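Local atomic coordinates of sorbitol dehydrogenase (Gluconobacter oxydans, PDB entry 5ITG), a protein that probably oxidises D-sorbitol to L-sorbose with a nicotinamide cofactor, acting on the CH-OH group of its substrate. Residues M128-G133 with S162-Y167; F183-C188 with N196-A201. All coordinates share one frame; numbering follows the deposited sequence.

Contact 1. Residues M128-G133 with S162-Y167; sequences MTITEG and STVFGY
V164 meets M128 and I130 in the Rossmann domain. Here the first turn of helix 164-177 packs on the last residue of strand 125-128 and the loop that follows. The helix belongs to the beta-alpha-beta crossover from strand 125-128 to strand 184-187.

The contact is apolar and light, burying 111 Å² over both sides. The two methyls of V164 divide the work. The tip of I130, CD1, points at the flank of V164 CG1, 4.2 Å away. CD1 reaches that place because the I130 chain is extended at its outer bond (chi2 -179°). CG2 lies 4.5 Å from the terminal CE of M128, a selenomethionine. F31 of strand 26-31 and F202 of helix 194-209 each touch both M128 and V164, so the small contact is part of a wider apolar core.

Polar bonds hold each segment in shape. The backbone N atoms of I130 and T131 bind the two carboxylate oxygens of D189, which ties down the loop. On the helix side T163 is the N-cap. Its OG1 accepts from G166 N at 3.0 Å, with an N-H...O angle of 161°, and is also bonded to D154.

V164 has an intrasegment partner too: its CG1 stands over the centre of the F165 ring, 3.7 Å above the plane.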
loop_
_atom_site.group_PDB
_atom_site.type_symbol
_atom_site.label_atom_id
_atom_site.label_comp_id
_atom_site.label_asym_id
_atom_site.label_seq_id
_atom_site.Cartn_x
_atom_site.Cartn_y
_atom_site.Cartn_z
HETATM N N MSE A 128 6.289 11.227 1.034
HETATM C CA MSE A 128 5.835 11.101 -0.342
HETATM C C MSE A 128 5.063 9.818 -0.650
HETATM O O MSE A 128 5.274 8.777 -0.030
HETATM C CB MSE A 128 7.049 11.180 -1.274
HETATM C CG MSE A 128 8.032 10.035 -1.054
HETATM SE SE MSE A 128 9.809 10.364 -1.745
HETATM C CE MSE A 128 10.239 11.892 -0.625
ATOM N N THR A 129 4.149 9.925 -1.609
ATOM C CA THR A 129 3.371 8.803 -2.112
ATOM C C THR A 129 3.341 9.140 -3.596
ATOM O O THR A 129 2.504 9.925 -4.050
ATOM C CB THR A 129 1.915 8.726 -1.531
ATOM O OG1 THR A 129 1.296 10.016 -1.557
ATOM C CG2 THR A 129 1.930 8.188 -0.087
ATOM N N ILE A 130 4.281 8.564 -4.342
ATOM C CA ILE A 130 4.402 8.833 -5.774
ATOM C C ILE A 130 4.345 7.567 -6.620
ATOM O O ILE A 130 4.658 7.609 -7.812
ATOM C CB ILE A 130 5.743 9.537 -6.078
ATOM C CG1 ILE A 130 6.895 8.665 -5.566
ATOM C CG2 ILE A 130 5.786 10.905 -5.417
ATOM C CD1 ILE A 130 8.273 9.251 -5.787
ATOM N N THR A 131 3.950 6.457 -5.995
ATOM C CA THR A 131 3.854 5.141 -6.635
ATOM C C THR A 131 5.253 4.613 -6.919
ATOM O O THR A 131 6.211 5.382 -6.959
ATOM C CB THR A 131 3.072 5.173 -7.979
ATOM O OG1 THR A 131 3.901 5.719 -9.013
ATOM C CG2 THR A 131 1.804 6.004 -7.842
ATOM N N GLU A 132 5.371 3.305 -7.124
ATOM C CA GLU A 132 6.671 2.710 -7.397
ATOM C C GLU A 132 7.365 3.323 -8.605
ATOM O O GLU A 132 8.554 3.630 -8.550
ATOM C CB GLU A 132 6.554 1.205 -7.618
ATOM C CG GLU A 132 7.890 0.567 -7.964
ATOM C CD GLU A 132 7.821 -0.935 -8.109
ATOM O OE1 GLU A 132 7.025 -1.419 -8.941
ATOM O OE2 GLU A 132 8.572 -1.633 -7.395
ATOM N N GLY A 133 6.625 3.484 -9.696
ATOM C CA GLY A 133 7.204 4.050 -10.901
ATOM C C GLY A 133 7.789 5.424 -10.651
ATOM O O GLY A 133 8.711 5.863 -11.346
ATOM N N SER A 162 12.381 19.991 -11.451
ATOM C CA SER A 162 10.967 19.673 -11.638
ATOM C C SER A 162 10.641 18.291 -11.060
ATOM O O SER A 162 9.475 17.957 -10.868
ATOM C CB SER A 162 10.593 19.688 -13.123
ATOM O OG SER A 162 11.186 18.598 -13.803
ATOM N N THR A 163 11.664 17.483 -10.791
ATOM C CA THR A 163 11.429 16.147 -10.241
ATOM C C THR A 163 11.575 16.151 -8.725
ATOM O O THR A 163 12.256 17.011 -8.158
ATOM C CB THR A 163 12.408 15.096 -10.819
ATOM O OG1 THR A 163 13.717 15.303 -10.276
ATOM C CG2 THR A 163 12.468 15.193 -12.337
ATOM N N VAL A 164 10.933 15.190 -8.070
ATOM C CA VAL A 164 11.006 15.102 -6.617
ATOM C C VAL A 164 12.466 14.950 -6.219
ATOM O O VAL A 164 12.913 15.525 -5.233
ATOM C CB VAL A 164 10.162 13.903 -6.074
ATOM C CG1 VAL A 164 10.767 12.578 -6.509
ATOM C CG2 VAL A 164 10.047 13.987 -4.561
ATOM N N PHE A 165 13.216 14.189 -7.007
ATOM C CA PHE A 165 14.636 13.975 -6.736
ATOM C C PHE A 165 15.367 15.315 -6.749
ATOM O O PHE A 165 16.146 15.625 -5.843
ATOM C CB PHE A 165 15.237 13.062 -7.801
ATOM C CG PHE A 165 14.363 11.903 -8.155
ATOM C CD1 PHE A 165 14.085 10.913 -7.218
ATOM C CD2 PHE A 165 13.795 11.810 -9.416
ATOM C CE1 PHE A 165 13.249 9.846 -7.534
ATOM C CE2 PHE A 165 12.961 10.749 -9.742
ATOM C CZ PHE A 165 12.687 9.762 -8.794
ATOM N N GLY A 166 15.112 16.104 -7.789
ATOM C CA GLY A 166 15.751 17.401 -7.910
ATOM C C GLY A 166 15.406 18.350 -6.775
ATOM O O GLY A 166 16.285 19.028 -6.245
ATOM N N TYR A 167 14.128 18.403 -6.404
ATOM C CA TYR A 167 13.672 19.280 -5.327
ATOM C C TYR A 167 14.284 18.906 -3.985
ATOM O O TYR A 167 14.804 19.759 -3.264
ATOM C CB TYR A 167 12.148 19.216 -5.203
ATOM C CG TYR A 167 11.393 20.148 -6.127
ATOM C CD1 TYR A 167 11.332 21.519 -5.868
ATOM C CD2 TYR A 167 10.730 19.661 -7.252
ATOM C CE1 TYR A 167 10.624 22.386 -6.709
ATOM C CE2 TYR A 167 10.019 20.520 -8.102
ATOM C CZ TYR A 167 9.973 21.878 -7.822
ATOM O OH TYR A 167 9.280 22.728 -8.655
#

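Contact 2. Residues F183-C188 with N196-A201; sequences FTVMSC and NVARKA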
loop_
_atom_site.group_PDB
_atom_site.type_symbol
_atom_site.label_atom_id
_atom_site.label_comp_id
_atom_site.label_asym_id
_atom_site.label_seq_id
_atom_site.Cartn_x
_atom_site.Cartn_y
_atom_site.Cartn_z
ATOM N N PHE A 183 16.858 16.666 6.665
ATOM C CA PHE A 183 15.542 16.244 7.126
ATOM C C PHE A 183 15.387 14.750 6.866
ATOM O O PHE A 183 16.260 14.122 6.268
ATOM C CB PHE A 183 14.413 17.032 6.431
ATOM C CG PHE A 183 14.562 17.158 4.938
ATOM C CD1 PHE A 183 14.615 16.033 4.122
ATOM C CD2 PHE A 183 14.617 18.419 4.342
ATOM C CE1 PHE A 183 14.717 16.158 2.738
ATOM C CE2 PHE A 183 14.722 18.551 2.955
ATOM C CZ PHE A 183 14.772 17.421 2.155
ATOM N N THR A 184 14.285 14.184 7.342
ATOM C CA THR A 184 14.009 12.770 7.146
ATOM C C THR A 184 13.229 12.561 5.849
ATOM O O THR A 184 12.273 13.286 5.575
ATOM C CB THR A 184 13.155 12.215 8.306
ATOM O OG1 THR A 184 13.898 12.281 9.529
ATOM C CG2 THR A 184 12.741 10.770 8.026
ATOM N N VAL A 185 13.641 11.586 5.049
ATOM C CA VAL A 185 12.923 11.276 3.813
ATOM C C VAL A 185 12.043 10.079 4.176
ATOM O O VAL A 185 12.542 8.978 4.407
ATOM C CB VAL A 185 13.877 10.885 2.670
ATOM C CG1 VAL A 185 13.079 10.475 1.457
ATOM C CG2 VAL A 185 14.793 12.054 2.328
HETATM N N MSE A 186 10.736 10.307 4.225
HETATM C CA MSE A 186 9.785 9.276 4.621
HETATM C C MSE A 186 8.824 8.816 3.526
HETATM O O MSE A 186 7.815 9.461 3.249
HETATM C CB MSE A 186 8.992 9.781 5.828
HETATM C CG MSE A 186 8.028 8.780 6.461
HETATM SE SE MSE A 186 7.298 9.520 8.115
HETATM C CE MSE A 186 5.926 10.642 7.367
ATOM N N SER A 187 9.144 7.689 2.906
ATOM C CA SER A 187 8.282 7.142 1.871
ATOM C C SER A 187 7.058 6.487 2.515
ATOM O O SER A 187 7.181 5.760 3.505
ATOM C CB SER A 187 9.038 6.099 1.054
ATOM O OG SER A 187 8.171 5.437 0.154
ATOM N N CYS A 188 5.877 6.772 1.978
ATOM C CA CYS A 188 4.661 6.147 2.481
ATOM C C CYS A 188 3.990 5.356 1.363
ATOM O O CYS A 188 2.786 5.083 1.403
ATOM C CB CYS A 188 3.707 7.187 3.064
ATOM S SG CYS A 188 4.246 7.776 4.694
ATOM N N ASN A 196 14.476 1.978 1.640
ATOM C CA ASN A 196 15.662 1.603 0.885
ATOM C C ASN A 196 15.490 2.036 -0.571
ATOM O O ASN A 196 16.451 2.432 -1.225
ATOM C CB ASN A 196 15.893 0.092 0.954
ATOM C CG ASN A 196 16.274 -0.380 2.350
ATOM O OD1 ASN A 196 16.418 0.417 3.274
ATOM N ND2 ASN A 196 16.446 -1.683 2.500
ATOM N N VAL A 197 14.261 1.954 -1.072
ATOM C CA VAL A 197 13.976 2.366 -2.445
ATOM C C VAL A 197 14.227 3.868 -2.560
ATOM O O VAL A 197 14.924 4.324 -3.467
ATOM C CB VAL A 197 12.511 2.069 -2.833
ATOM C CG1 VAL A 197 12.199 2.670 -4.202
ATOM C CG2 VAL A 197 12.280 0.555 -2.848
ATOM N N ALA A 198 13.652 4.629 -1.634
ATOM C CA ALA A 198 13.821 6.073 -1.607
ATOM C C ALA A 198 15.312 6.439 -1.518
ATOM O O ALA A 198 15.791 7.314 -2.245
ATOM C CB ALA A 198 13.067 6.652 -0.419
ATOM N N ARG A 199 16.042 5.758 -0.637
ATOM C CA ARG A 199 17.468 6.017 -0.465
ATOM C C ARG A 199 18.228 5.832 -1.780
ATOM O O ARG A 199 19.073 6.657 -2.140
ATOM C CB ARG A 199 18.049 5.098 0.615
ATOM C CG ARG A 199 19.549 5.267 0.833
ATOM C CD ARG A 199 20.028 4.504 2.059
ATOM N NE ARG A 199 19.808 3.069 1.926
ATOM C CZ ARG A 199 19.999 2.182 2.900
ATOM N NH1 ARG A 199 20.417 2.580 4.097
ATOM N NH2 ARG A 199 19.772 0.896 2.676
ATOM N N LYS A 200 17.917 4.760 -2.500
ATOM C CA LYS A 200 18.570 4.479 -3.776
ATOM C C LYS A 200 18.296 5.579 -4.806
ATOM O O LYS A 200 19.197 6.013 -5.526
ATOM C CB LYS A 200 18.081 3.138 -4.335
ATOM C CG LYS A 200 18.643 2.804 -5.713
ATOM C CD LYS A 200 17.990 1.567 -6.300
ATOM C CE LYS A 200 18.309 0.324 -5.489
ATOM N NZ LYS A 200 17.621 -0.872 -6.063
ATOM N N ALA A 201 17.049 6.025 -4.871
ATOM C CA ALA A 201 16.654 7.055 -5.824
ATOM C C ALA A 201 17.256 8.421 -5.502
ATOM O O ALA A 201 17.879 9.054 -6.359
ATOM C CB ALA A 201 15.135 7.149 -5.876
#
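A198 sets its methyl beside V185 and S187, joining helix 194-209 to strand 184-187 of the Rossmann sheet. This is helix-on-sheet packing. V185 and S187 are two apart on the strand, so both point to the helix. M186 between them points away, to the other face of the sheet.

The closer part of the contact is built around one atom. CB of A198 lies 4.3 Å from CG1 of V185 and 4.3 Å from CB of S187. The methyl sits in the notch between these two side chains. V185 turns CG1 into the contact by setting it opposite its own backbone N (chi1 176°). S187 offers its CB, while its hydroxyl OG is bonded to the OH of Y135. The short side chain of A198 brings the backbones close: the CA atoms of S187 and A198 are 6.6 Å apart. All three residues are buried, yet the shared surface is small, 84 Å² in all.

The rest of the helix segment is loose with respect to the strand. The V197 side chain comes no nearer than 6.3 Å and rests on Y135 instead. R199 and K200 lie on the solvent side. The R199 guanidinium extends away from the strand, and K200 NZ bonds the carbonyl oxygen of G142.

The neighbours complete the layer. V185 also touches F202, the next turn of the same helix, and M128 of strand 125-128. A201 packs on helix 164-177, and F183, at the start of the strand segment, lies on that helix as well. Helices 164-177 and 194-209 thus both pack side chains against this part of the sheet.

Contact 1 and contact 2 are neighbours in one Rossmann domain, with centres 10 Å apart. They join in two layers. In the sheet, strands 125-128 and 184-187 are parallel partners. M128 O lies 2.9 Å from C188 N, and M128 N lies 3.2 Å from M186 O; both are probable hydrogen bonds. In the helix layer, CE1 of F165 packs 3.7 Å from CB of A201. Both segments of contact 1 precede those of contact 2 in the sequence. Rossmann domains hold the cofactor at the C-terminal edge of their parallel strands. M128 and S187 end their strands, so both contacts probably lie near that edge.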